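Local atomic coordinates of Pbp related beta-lactamase (Pyrococcus abyssi, PDB entry 2QMI), a protein that assembles into an octamer and, as a penicillin-binding-protein homologue of the serine beta-lactamase family, probably works as a self-compartmentalizing peptidase. Residues V3-S8 against K348-E353; E97-H102 against A152-R157; E190-N195 against E256-K261; E16-G21 against Y214-E219. One frame throughout, in Å; residues are numbered along the deposited sequence.

Interaction 1. Residues V3-S8 against K348-E353; sequences VGKLES and KNPEKE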
loop_
_atom_site.group_PDB
_atom_site.type_symbol
_atom_site.label_atom_id
_atom_site.label_comp_id
_atom_site.label_asym_id
_atom_site.label_seq_id
_atom_site.Cartn_x
_atom_site.Cartn_y
_atom_site.Cartn_z
ATOM N N VAL A 3 7.728 -19.820 48.133
ATOM C CA VAL A 3 8.394 -18.940 47.171
ATOM C C VAL A 3 8.509 -19.526 45.763
ATOM O O VAL A 3 8.348 -18.807 44.778
ATOM C CB VAL A 3 9.815 -18.541 47.645
ATOM C CG1 VAL A 3 9.764 -18.049 49.081
ATOM C CG2 VAL A 3 10.760 -19.709 47.509
ATOM N N GLY A 4 8.796 -20.819 45.663
ATOM C CA GLY A 4 8.910 -21.438 44.354
ATOM C C GLY A 4 7.650 -21.198 43.546
ATOM O O GLY A 4 7.699 -20.874 42.354
ATOM N N LYS A 5 6.508 -21.349 44.206
ATOM C CA LYS A 5 5.216 -21.145 43.573
ATOM C C LYS A 5 5.062 -19.661 43.183
ATOM O O LYS A 5 4.591 -19.337 42.089
ATOM C CB LYS A 5 4.122 -21.581 44.556
ATOM C CG LYS A 5 2.687 -21.547 44.049
ATOM C CD LYS A 5 1.777 -22.201 45.097
ATOM C CE LYS A 5 0.292 -22.002 44.819
ATOM N NZ LYS A 5 -0.178 -22.703 43.605
ATOM N N LEU A 6 5.482 -18.760 44.067
ATOM C CA LEU A 6 5.365 -17.330 43.782
ATOM C C LEU A 6 6.276 -16.862 42.645
ATOM O O LEU A 6 5.823 -16.197 41.714
ATOM C CB LEU A 6 5.660 -16.512 45.039
ATOM C CG LEU A 6 5.639 -14.991 44.832
ATOM C CD1 LEU A 6 4.274 -14.562 44.341
ATOM C CD2 LEU A 6 5.980 -14.288 46.132
ATOM N N GLU A 7 7.557 -17.208 42.719
ATOM C CA GLU A 7 8.505 -16.802 41.688
ATOM C C GLU A 7 8.118 -17.398 40.333
ATOM O O GLU A 7 8.178 -16.724 39.297
ATOM C CB GLU A 7 9.921 -17.236 42.078
ATOM C CG GLU A 7 10.291 -16.863 43.504
ATOM C CD GLU A 7 11.789 -16.895 43.769
ATOM O OE1 GLU A 7 12.474 -17.826 43.292
ATOM O OE2 GLU A 7 12.283 -15.987 44.468
ATOM N N SER A 8 7.715 -18.667 40.350
ATOM C CA SER A 8 7.297 -19.358 39.137
ATOM C C SER A 8 6.175 -18.546 38.490
ATOM O O SER A 8 6.217 -18.222 37.301
ATOM C CB SER A 8 6.788 -20.761 39.490
ATOM O OG SER A 8 6.723 -21.594 38.347
ATOM N N LYS A 348 -3.903 -19.632 51.818
ATOM C CA LYS A 348 -4.943 -19.970 50.846
ATOM C C LYS A 348 -4.371 -20.161 49.445
ATOM O O LYS A 348 -3.373 -19.535 49.090
ATOM C CB LYS A 348 -6.012 -18.878 50.800
ATOM C CG LYS A 348 -6.795 -18.741 52.089
ATOM C CD LYS A 348 -8.147 -18.121 51.830
ATOM C CE LYS A 348 -9.093 -18.409 52.987
ATOM N NZ LYS A 348 -8.440 -18.011 54.252
ATOM N N ASN A 349 -5.006 -21.024 48.655
ATOM C CA ASN A 349 -4.563 -21.279 47.286
ATOM C C ASN A 349 -5.081 -20.162 46.369
ATOM O O ASN A 349 -6.287 -20.052 46.118
ATOM C CB ASN A 349 -5.089 -22.627 46.785
ATOM C CG ASN A 349 -4.527 -22.996 45.422
ATOM O OD1 ASN A 349 -4.203 -22.116 44.612
ATOM N ND2 ASN A 349 -4.416 -24.298 45.151
ATOM N N PRO A 350 -4.169 -19.332 45.842
ATOM C CA PRO A 350 -4.557 -18.228 44.959
ATOM C C PRO A 350 -5.181 -18.722 43.663
ATOM O O PRO A 350 -6.120 -18.119 43.142
ATOM C CB PRO A 350 -3.238 -17.503 44.726
ATOM C CG PRO A 350 -2.258 -18.637 44.685
ATOM C CD PRO A 350 -2.702 -19.494 45.859
ATOM N N GLU A 351 -4.650 -19.826 43.153
ATOM C CA GLU A 351 -5.135 -20.419 41.914
ATOM C C GLU A 351 -6.628 -20.764 41.964
ATOM O O GLU A 351 -7.239 -21.037 40.929
ATOM C CB GLU A 351 -4.326 -21.687 41.595
ATOM C CG GLU A 351 -2.808 -21.483 41.465
ATOM C CD GLU A 351 -2.414 -20.767 40.179
ATOM O OE1 GLU A 351 -2.996 -21.086 39.116
ATOM O OE2 GLU A 351 -1.513 -19.899 40.216
ATOM N N LYS A 352 -7.222 -20.741 43.154
ATOM C CA LYS A 352 -8.642 -21.075 43.294
ATOM C C LYS A 352 -9.482 -20.024 44.018
ATOM O O LYS A 352 -10.701 -19.967 43.824
ATOM C CB LYS A 352 -8.803 -22.415 44.034
ATOM C CG LYS A 352 -8.243 -23.631 43.294
ATOM C CD LYS A 352 -8.617 -24.942 44.002
ATOM C CE LYS A 352 -8.179 -26.170 43.183
ATOM N NZ LYS A 352 -8.684 -27.458 43.759
ATOM N N GLU A 353 -8.837 -19.205 44.848
ATOM C CA GLU A 353 -9.535 -18.176 45.627
ATOM C C GLU A 353 -9.567 -16.783 44.995
ATOM O O GLU A 353 -10.391 -15.951 45.375
ATOM C CB GLU A 353 -8.912 -18.073 47.028
ATOM C CG GLU A 353 -8.934 -19.374 47.831
ATOM C CD GLU A 353 -10.104 -19.460 48.790
ATOM O OE1 GLU A 353 -10.111 -18.713 49.789
ATOM O OE2 GLU A 353 -11.022 -20.277 48.551
#
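Lys5 lies in the first turn of helix 3-16, and Pro350 and Glu351 open the short helix 350-353. The backbones stand well apart, with Lys5 CA 10.5 Å from Glu351 CA. Asn349 is the N-cap of the short helix. Its carbonyl O receives both Lys352 N and Glu353 N, and its OD1 takes a weak capping bond from Glu351 N.

The lysine side chain bridges the gap. It leaves the helix with CG anti to the backbone N (chi1 -176°) and runs extended as far as CE. There it passes Pro350, with Lys5 CE 4.0 Å from Pro350 CD. A bend at the last torsion of Lys5 (chi4 67°) then sets Lys5 NZ 3.6 Å from Glu351 CG. The Glu351 chain runs antiparallel to it, folded at chi2. Asn349 OD1 lies 4.2 Å from Lys5 NZ, and the two side chains are nearly perpendicular. Tyr340 of helix 334-345 touches both Lys5 and Pro350.

The contact joins the N-terminal helix to the link between helix 334-345 and the octamerisation region. Lys5 NZ stays 4.6 Å from Glu351 OE2, which is hydrogen-bonded to Tyr340 OH. The contact is therefore van der Waals touching of the lysine end on Pro350 and the glutamate chain, with a charge attraction that is probably modest.

Interaction 2. Residues E97-H102 against A152-R157; sequences EPVTVH and AKPGER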
loop_
_atom_site.group_PDB
_atom_site.type_symbol
_atom_site.label_atom_id
_atom_site.label_comp_id
_atom_site.label_asym_id
_atom_site.label_seq_id
_atom_site.Cartn_x
_atom_site.Cartn_y
_atom_site.Cartn_z
ATOM N N GLU A 97 -24.113 23.741 48.102
ATOM C CA GLU A 97 -23.470 23.046 49.219
ATOM C C GLU A 97 -21.947 22.980 49.042
ATOM O O GLU A 97 -21.449 22.602 47.983
ATOM C CB GLU A 97 -24.031 21.623 49.352
ATOM C CG GLU A 97 -25.454 21.531 49.902
ATOM C CD GLU A 97 -25.574 22.128 51.301
ATOM O OE1 GLU A 97 -24.612 21.976 52.089
ATOM O OE2 GLU A 97 -26.627 22.737 51.613
ATOM N N PRO A 98 -21.189 23.340 50.093
ATOM C CA PRO A 98 -19.720 23.337 50.088
ATOM C C PRO A 98 -18.994 21.988 50.035
ATOM O O PRO A 98 -19.402 21.013 50.668
ATOM C CB PRO A 98 -19.377 24.105 51.361
ATOM C CG PRO A 98 -20.516 23.742 52.276
ATOM C CD PRO A 98 -21.700 23.902 51.355
ATOM N N VAL A 99 -17.902 21.952 49.273
ATOM C CA VAL A 99 -17.071 20.757 49.164
ATOM C C VAL A 99 -16.053 20.875 50.299
ATOM O O VAL A 99 -15.394 21.908 50.441
ATOM C CB VAL A 99 -16.314 20.705 47.810
ATOM C CG1 VAL A 99 -15.272 19.601 47.843
ATOM C CG2 VAL A 99 -17.292 20.475 46.667
ATOM N N THR A 100 -15.925 19.826 51.109
ATOM C CA THR A 100 -15.000 19.847 52.245
ATOM C C THR A 100 -13.744 19.014 52.017
ATOM O O THR A 100 -13.671 18.234 51.064
ATOM C CB THR A 100 -15.671 19.310 53.512
ATOM O OG1 THR A 100 -15.939 17.915 53.341
ATOM C CG2 THR A 100 -16.976 20.050 53.787
ATOM N N VAL A 101 -12.766 19.173 52.909
ATOM C CA VAL A 101 -11.512 18.425 52.826
ATOM C C VAL A 101 -11.818 16.926 52.853
ATOM O O VAL A 101 -11.106 16.115 52.258
ATOM C CB VAL A 101 -10.576 18.752 54.017
ATOM C CG1 VAL A 101 -9.277 17.961 53.890
ATOM C CG2 VAL A 101 -10.285 20.246 54.060
ATOM N N HIS A 102 -12.888 16.576 53.560
ATOM C CA HIS A 102 -13.331 15.199 53.683
ATOM C C HIS A 102 -13.836 14.707 52.336
ATOM O O HIS A 102 -13.514 13.595 51.919
ATOM C CB HIS A 102 -14.458 15.101 54.716
ATOM C CG HIS A 102 -15.119 13.760 54.763
ATOM N ND1 HIS A 102 -14.503 12.645 55.290
ATOM C CD2 HIS A 102 -16.336 13.351 54.330
ATOM C CE1 HIS A 102 -15.315 11.609 55.182
ATOM N NE2 HIS A 102 -16.432 12.010 54.603
ATOM N N ALA A 152 -23.758 15.688 41.280
ATOM C CA ALA A 152 -24.455 15.350 42.519
ATOM C C ALA A 152 -23.943 16.257 43.639
ATOM O O ALA A 152 -22.917 16.920 43.482
ATOM C CB ALA A 152 -24.217 13.875 42.880
ATOM N N LYS A 153 -24.661 16.292 44.761
ATOM C CA LYS A 153 -24.249 17.106 45.904
ATOM C C LYS A 153 -23.060 16.438 46.570
ATOM O O LYS A 153 -22.904 15.225 46.495
ATOM C CB LYS A 153 -25.378 17.226 46.938
ATOM C CG LYS A 153 -26.558 18.069 46.494
ATOM C CD LYS A 153 -27.661 18.087 47.541
ATOM C CE LYS A 153 -28.902 18.796 47.008
ATOM N NZ LYS A 153 -30.069 18.689 47.943
ATOM N N PRO A 154 -22.202 17.228 47.232
ATOM C CA PRO A 154 -21.028 16.685 47.914
ATOM C C PRO A 154 -21.391 15.540 48.864
ATOM O O PRO A 154 -22.333 15.651 49.654
ATOM C CB PRO A 154 -20.490 17.896 48.671
ATOM C CG PRO A 154 -20.804 19.024 47.740
ATOM C CD PRO A 154 -22.218 18.701 47.308
ATOM N N GLY A 155 -20.652 14.440 48.774
ATOM C CA GLY A 155 -20.897 13.314 49.651
ATOM C C GLY A 155 -21.943 12.301 49.236
ATOM O O GLY A 155 -22.138 11.311 49.935
ATOM N N GLU A 156 -22.619 12.524 48.116
ATOM C CA GLU A 156 -23.633 11.576 47.670
ATOM C C GLU A 156 -23.079 10.477 46.761
ATOM O O GLU A 156 -23.579 9.352 46.786
ATOM C CB GLU A 156 -24.787 12.308 46.960
ATOM C CG GLU A 156 -25.466 13.387 47.821
ATOM C CD GLU A 156 -26.775 13.909 47.231
ATOM O OE1 GLU A 156 -26.860 14.056 45.992
ATOM O OE2 GLU A 156 -27.719 14.185 48.013
ATOM N N ARG A 157 -22.053 10.781 45.965
ATOM C CA ARG A 157 -21.490 9.773 45.061
ATOM C C ARG A 157 -19.970 9.763 44.944
ATOM O O ARG A 157 -19.299 10.747 45.245
ATOM C CB ARG A 157 -22.103 9.911 43.656
ATOM C CG ARG A 157 -23.551 9.449 43.577
ATOM C CD ARG A 157 -24.110 9.561 42.174
ATOM N NE ARG A 157 -23.416 8.712 41.213
ATOM C CZ ARG A 157 -23.794 8.570 39.943
ATOM N NH1 ARG A 157 -24.863 9.220 39.495
ATOM N NH2 ARG A 157 -23.100 7.788 39.118
#
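Lys153 O accepts a hydrogen bond from Glu156 N at 3.2 Å, closing the turn that presents Pro154 to Glu97, Pro98 and Val99. The turn is type II, with Pro154 and Gly155 at its two central positions. Gly155 has a positive phi (86°), as the third position of such a turn requires. A weak bond from Lys153 N to Glu156 OE1 spans the same turn.

The proline ring carries the contact. Its CG points at the backbone of the other segment and lies 3.6 Å from Glu97 O and 3.8 Å from Pro98 O. Pro154 CD meets Glu97 CB at 4.0 Å, while a bend at chi2 carries the carboxylate of Glu97 away from the proline. Val99 CG2 also reaches Pro154 CG, at 3.9 Å, the two side chains standing roughly perpendicular. CG2 is the branch beside the backbone N, because CG1 takes the anti place (chi1 169°).

Both segments belong to the beta-lactamase-like domain. Residues 97-100 are a loop that runs into helix 101-105, and residues 152-157 are a loop between helices 136-142 and 162-176. Thr100 is the N-cap of helix 101-105; its OG1 accepts from His103 N and, weakly, from His102 N. Pro154 also touches His103 on that helix, and Gly155 has a backbone bond to Ser108. Val99 is buried, resting on Val84, Pro94 and Leu104.

Interaction 3. Residues E190-N195 against E256-K261; sequences EPLGMN and ESIVSK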
loop_
_atom_site.group_PDB
_atom_site.type_symbol
_atom_site.label_atom_id
_atom_site.label_comp_id
_atom_site.label_asym_id
_atom_site.label_seq_id
_atom_site.Cartn_x
_atom_site.Cartn_y
_atom_site.Cartn_z
ATOM N N GLU A 190 11.578 11.327 55.847
ATOM C CA GLU A 190 12.768 11.282 56.697
ATOM C C GLU A 190 12.493 10.604 58.041
ATOM O O GLU A 190 13.242 9.729 58.456
ATOM C CB GLU A 190 13.349 12.693 56.882
ATOM C CG GLU A 190 13.761 13.332 55.554
ATOM C CD GLU A 190 14.511 14.653 55.698
ATOM O OE1 GLU A 190 14.024 15.550 56.424
ATOM O OE2 GLU A 190 15.590 14.797 55.064
ATOM N N PRO A 191 11.415 10.990 58.738
ATOM C CA PRO A 191 11.145 10.331 60.019
ATOM C C PRO A 191 10.848 8.840 59.867
ATOM O O PRO A 191 10.958 8.071 60.829
ATOM C CB PRO A 191 9.948 11.112 60.572
ATOM C CG PRO A 191 9.308 11.701 59.342
ATOM C CD PRO A 191 10.492 12.115 58.524
ATOM N N LEU A 192 10.471 8.428 58.659
ATOM C CA LEU A 192 10.164 7.023 58.394
ATOM C C LEU A 192 11.382 6.280 57.837
ATOM O O LEU A 192 11.338 5.068 57.635
ATOM C CB LEU A 192 8.990 6.914 57.416
ATOM C CG LEU A 192 7.714 6.228 57.908
ATOM C CD1 LEU A 192 7.364 6.679 59.322
ATOM C CD2 LEU A 192 6.579 6.549 56.937
ATOM N N GLY A 193 12.460 7.013 57.585
ATOM C CA GLY A 193 13.678 6.402 57.074
ATOM C C GLY A 193 13.744 6.121 55.579
ATOM O O GLY A 193 14.655 5.426 55.115
ATOM N N MET A 194 12.789 6.661 54.825
ATOM C CA MET A 194 12.741 6.465 53.380
ATOM C C MET A 194 13.663 7.459 52.690
ATOM O O MET A 194 13.226 8.526 52.249
ATOM C CB MET A 194 11.304 6.636 52.893
ATOM C CG MET A 194 10.395 5.516 53.380
ATOM S SD MET A 194 8.683 5.980 53.561
ATOM C CE MET A 194 8.128 5.900 51.813
ATOM N N ASN A 195 14.941 7.093 52.597
ATOM C CA ASN A 195 15.951 7.954 51.999
ATOM C C ASN A 195 16.126 7.792 50.497
ATOM O O ASN A 195 16.999 8.428 49.909
ATOM C CB ASN A 195 17.293 7.733 52.699
ATOM C CG ASN A 195 17.192 7.891 54.211
ATOM O OD1 ASN A 195 16.769 8.936 54.715
ATOM N ND2 ASN A 195 17.582 6.847 54.943
ATOM N N GLU A 256 3.116 5.481 65.910
ATOM C CA GLU A 256 2.705 6.881 65.982
ATOM C C GLU A 256 3.782 7.950 65.786
ATOM O O GLU A 256 3.708 9.028 66.377
ATOM C CB GLU A 256 1.972 7.107 67.313
ATOM C CG GLU A 256 0.767 6.182 67.480
ATOM C CD GLU A 256 0.106 6.283 68.840
ATOM O OE1 GLU A 256 0.792 6.011 69.855
ATOM O OE2 GLU A 256 -1.103 6.624 68.895
ATOM N N SER A 257 4.771 7.663 64.950
ATOM C CA SER A 257 5.839 8.616 64.677
ATOM C C SER A 257 5.325 9.800 63.848
ATOM O O SER A 257 5.918 10.882 63.879
ATOM C CB SER A 257 6.979 7.949 63.891
ATOM O OG SER A 257 7.543 6.852 64.587
ATOM N N ILE A 258 4.236 9.592 63.103
ATOM C CA ILE A 258 3.682 10.648 62.245
ATOM C C ILE A 258 2.363 11.201 62.771
ATOM O O ILE A 258 2.155 12.415 62.795
ATOM C CB ILE A 258 3.453 10.130 60.794
ATOM C CG1 ILE A 258 4.627 9.244 60.361
ATOM C CG2 ILE A 258 3.301 11.316 59.824
ATOM C CD1 ILE A 258 5.973 9.912 60.469
ATOM N N VAL A 259 1.467 10.299 63.162
ATOM C CA VAL A 259 0.161 10.671 63.700
ATOM C C VAL A 259 -0.280 9.616 64.705
ATOM O O VAL A 259 0.246 8.504 64.715
ATOM C CB VAL A 259 -0.938 10.745 62.594
ATOM C CG1 VAL A 259 -0.567 11.775 61.539
ATOM C CG2 VAL A 259 -1.145 9.371 61.965
ATOM N N SER A 260 -1.250 9.973 65.546
ATOM C CA SER A 260 -1.798 9.048 66.532
ATOM C C SER A 260 -2.577 7.950 65.807
ATOM O O SER A 260 -3.048 8.140 64.682
ATOM C CB SER A 260 -2.732 9.784 67.498
ATOM O OG SER A 260 -2.022 10.730 68.279
ATOM N N LYS A 261 -2.704 6.805 66.464
ATOM C CA LYS A 261 -3.400 5.648 65.921
ATOM C C LYS A 261 -4.849 5.943 65.573
ATOM O O LYS A 261 -5.417 5.327 64.667
ATOM C CB LYS A 261 -3.333 4.493 66.923
ATOM C CG LYS A 261 -3.731 4.889 68.347
ATOM C CD LYS A 261 -3.360 3.796 69.344
ATOM C CE LYS A 261 -3.368 4.325 70.779
ATOM N NZ LYS A 261 -4.711 4.834 71.169
#
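Ile258 presents its CD1 methyl to Pro191 and Leu192, and its side chain runs at about a right angle to both. The closest approach is methyl to methyl, Leu192 CD1 to Ile258 CD1, at 3.7 Å. The same leucine carbon also touches Ile258 CG1, at 3.9 Å, and so lies against the end of the isoleucine chain. Pro191 comes in from its ring, with CG 3.9 Å from Ile258 CD1. Leu192 reaches across with chi1 at -118°, away from any staggered position, which suggests some torsional strain.

Pro191 and Leu192 are the central residues of a type I turn from Glu190 to Gly193. This turn forms part of a Schellman motif that ends helix 180-189. Gly193, with positive phi, is its C-prime residue; Gly193 N bonds to Glu190 O and Met194 N to Leu189 O. The contact thus sets this helix end against the loop between helices 241-252 and 261-267. Ile258 also packs on Ile188 and Met250, and Leu192 on Tyr247.

Across this same loop, Glu256 OE2 accepts from Lys261 N at 2.9 Å through its anti lone pair. The bond is fairly straight (165°). It takes up the N-H of Lys261, the first residue of helix 261-267, where Ser260, the N-cap residue, makes no capping bond of its own.

Interaction 4. Residues E16-G21 against Y214-E219; sequences ERKVPG and YILDKE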
loop_
_atom_site.group_PDB
_atom_site.type_symbol
_atom_site.label_atom_id
_atom_site.label_comp_id
_atom_site.label_asym_id
_atom_site.label_seq_id
_atom_site.Cartn_x
_atom_site.Cartn_y
_atom_site.Cartn_z
ATOM N N GLU A 16 4.455 -13.921 29.495
ATOM C CA GLU A 16 3.174 -13.846 28.805
ATOM C C GLU A 16 2.676 -12.443 28.473
ATOM O O GLU A 16 2.203 -12.195 27.366
ATOM C CB GLU A 16 2.104 -14.573 29.626
ATOM C CG GLU A 16 0.687 -14.095 29.340
ATOM C CD GLU A 16 -0.326 -14.649 30.324
ATOM O OE1 GLU A 16 -0.489 -15.889 30.351
ATOM O OE2 GLU A 16 -0.956 -13.849 31.065
ATOM N N ARG A 17 2.769 -11.525 29.428
ATOM C CA ARG A 17 2.269 -10.168 29.209
ATOM C C ARG A 17 3.371 -9.197 28.794
ATOM O O ARG A 17 3.158 -7.977 28.740
ATOM C CB ARG A 17 1.561 -9.680 30.488
ATOM C CG ARG A 17 0.448 -10.620 30.989
ATOM C CD ARG A 17 -0.804 -10.566 30.095
ATOM N NE ARG A 17 -1.582 -9.349 30.334
ATOM C CZ ARG A 17 -2.581 -9.261 31.209
ATOM N NH1 ARG A 17 -3.224 -8.108 31.372
ATOM N NH2 ARG A 17 -2.963 -10.338 31.896
ATOM N N LYS A 18 4.543 -9.751 28.493
ATOM C CA LYS A 18 5.713 -8.980 28.089
ATOM C C LYS A 18 6.051 -7.817 29.022
ATOM O O LYS A 18 6.065 -6.655 28.602
ATOM C CB LYS A 18 5.552 -8.458 26.658
ATOM C CG LYS A 18 6.878 -7.989 26.054
ATOM C CD LYS A 18 6.884 -8.021 24.526
ATOM C CE LYS A 18 8.312 -7.858 24.000
ATOM N NZ LYS A 18 8.418 -7.889 22.515
ATOM N N VAL A 19 6.327 -8.130 30.287
ATOM C CA VAL A 19 6.686 -7.105 31.265
ATOM C C VAL A 19 8.214 -7.098 31.397
ATOM O O VAL A 19 8.829 -8.147 31.567
ATOM C CB VAL A 19 6.051 -7.386 32.654
ATOM C CG1 VAL A 19 6.354 -6.237 33.605
ATOM C CG2 VAL A 19 4.540 -7.582 32.514
ATOM N N PRO A 20 8.840 -5.912 31.320
ATOM C CA PRO A 20 10.298 -5.758 31.422
ATOM C C PRO A 20 10.908 -6.184 32.768
ATOM O O PRO A 20 11.781 -7.047 32.815
ATOM C CB PRO A 20 10.513 -4.265 31.154
ATOM C CG PRO A 20 9.271 -3.851 30.380
ATOM C CD PRO A 20 8.193 -4.609 31.105
ATOM N N GLY A 21 10.451 -5.556 33.849
ATOM C CA GLY A 21 10.969 -5.860 35.170
ATOM C C GLY A 21 9.933 -5.641 36.258
ATOM O O GLY A 21 8.940 -4.951 36.039
ATOM N N TYR A 214 8.335 1.864 30.454
ATOM C CA TYR A 214 8.058 1.198 29.182
ATOM C C TYR A 214 6.570 1.167 28.840
ATOM O O TYR A 214 5.709 0.944 29.694
ATOM C CB TYR A 214 8.617 -0.232 29.183
ATOM C CG TYR A 214 10.125 -0.284 29.113
ATOM C CD1 TYR A 214 10.796 -0.105 27.901
ATOM C CD2 TYR A 214 10.886 -0.463 30.266
ATOM C CE1 TYR A 214 12.184 -0.104 27.846
ATOM C CE2 TYR A 214 12.272 -0.457 30.222
ATOM C CZ TYR A 214 12.918 -0.277 29.018
ATOM O OH TYR A 214 14.295 -0.245 28.990
ATOM N N ILE A 215 6.298 1.421 27.566
ATOM C CA ILE A 215 4.957 1.425 27.014
ATOM C C ILE A 215 5.028 0.431 25.865
ATOM O O ILE A 215 5.985 0.440 25.101
ATOM C CB ILE A 215 4.589 2.821 26.461
ATOM C CG1 ILE A 215 4.486 3.822 27.608
ATOM C CG2 ILE A 215 3.286 2.759 25.695
ATOM C CD1 ILE A 215 3.397 3.500 28.600
ATOM N N LEU A 216 4.029 -0.434 25.756
ATOM C CA LEU A 216 3.999 -1.437 24.693
ATOM C C LEU A 216 3.214 -0.856 23.515
ATOM O O LEU A 216 2.047 -0.487 23.678
ATOM C CB LEU A 216 3.315 -2.697 25.226
ATOM C CG LEU A 216 3.592 -4.073 24.615
ATOM C CD1 LEU A 216 5.073 -4.399 24.713
ATOM C CD2 LEU A 216 2.772 -5.123 25.361
ATOM N N ASP A 217 3.841 -0.749 22.340
ATOM C CA ASP A 217 3.122 -0.192 21.190
ATOM C C ASP A 217 2.156 -1.189 20.559
ATOM O O ASP A 217 2.079 -2.344 20.983
ATOM C CB ASP A 217 4.074 0.393 20.121
ATOM C CG ASP A 217 4.927 -0.656 19.419
ATOM O OD1 ASP A 217 4.421 -1.755 19.108
ATOM O OD2 ASP A 217 6.113 -0.360 19.147
ATOM N N LYS A 218 1.401 -0.724 19.566
ATOM C CA LYS A 218 0.415 -1.566 18.890
ATOM C C LYS A 218 1.050 -2.729 18.144
ATOM O O LYS A 218 0.404 -3.754 17.907
ATOM C CB LYS A 218 -0.454 -0.718 17.941
ATOM C CG LYS A 218 0.229 0.527 17.391
ATOM C CD LYS A 218 -0.804 1.520 16.839
ATOM C CE LYS A 218 -0.163 2.871 16.457
ATOM N NZ LYS A 218 0.962 2.703 15.475
ATOM N N GLU A 219 2.317 -2.566 17.779
ATOM C CA GLU A 219 3.052 -3.616 17.091
ATOM C C GLU A 219 3.655 -4.567 18.143
ATOM O O GLU A 219 4.455 -5.449 17.820
ATOM C CB GLU A 219 4.157 -2.998 16.221
ATOM C CG GLU A 219 3.655 -2.096 15.078
ATOM C CD GLU A 219 2.965 -0.805 15.557
ATOM O OE1 GLU A 219 3.594 -0.020 16.305
ATOM O OE2 GLU A 219 1.787 -0.566 15.166
#
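Tyr214 has its ring carbon CG beside the backbone N and anti to the carbonyl carbon (chi1 -71°), a torsion that lays the side chain next to Pro20. Lys18 and Leu216 form the second pair. In both, CG is anti to the backbone N, and the lysine chain stays extended and passes across the leucine.

The first partner is the end of helix 3-16, closed by a Schellman motif, with the loop that leads to strand 21-28. Lys18, with positive phi, is the C-prime residue; Lys18 N bonds to Ala15 O and Val19 N to Met14 O. The second partner is strand 213-216, which pairs with strand 222-225 in a small antiparallel hairpin. Tyr214 and Leu216 alternate with Ile215 and so fall on the same face of the strand, the one turned to residues 18-20.

Pro20 CG meets the tyrosine obliquely, 3.8 Å from Tyr214 CD2, and it also touches Tyr214 CB at 3.9 Å. The two side chains run in opposite directions. The buried tyrosine is held at its far end too, where OH is hydrogen-bonded to Val43 N and Glu44 OE1. Lys18 CD lies 4.1 Å from Leu216 CD1, and the two side chains cross at about a right angle. The lysine ammonium continues to a weak bond with Gly220 O in the hairpin turn.

The neighbourhood is an assembly surface. Val19 O accepts a hydrogen bond from Trp130 NE1 of a second subunit, and Lys18 packs on Gly127 of that subunit. At the edge of the contact, the other leucine methyl, Leu216 CD2, stops 4.4 Å from Arg17 O.

In the fold
Interactions 1 and 4 involve the two ends of helix 3-16; their centres are about 24 Å apart and both regions touch the second subunit. Interaction 2 lies on the opposite side of the chain's centre from both, with its centre about 42 Å from that of interaction 1. Interaction 3 is about 30 Å from interaction 2, centre to centre. In interaction 3, Met194 and Val259 both touch helix 61-74. An SxxK pattern at Ser59 and Lys62, near the start of that helix, probably marks the active site. A bound lutetium ion lies about 12 Å from the side chain of Pro154 in interaction 2. No two contacts touch.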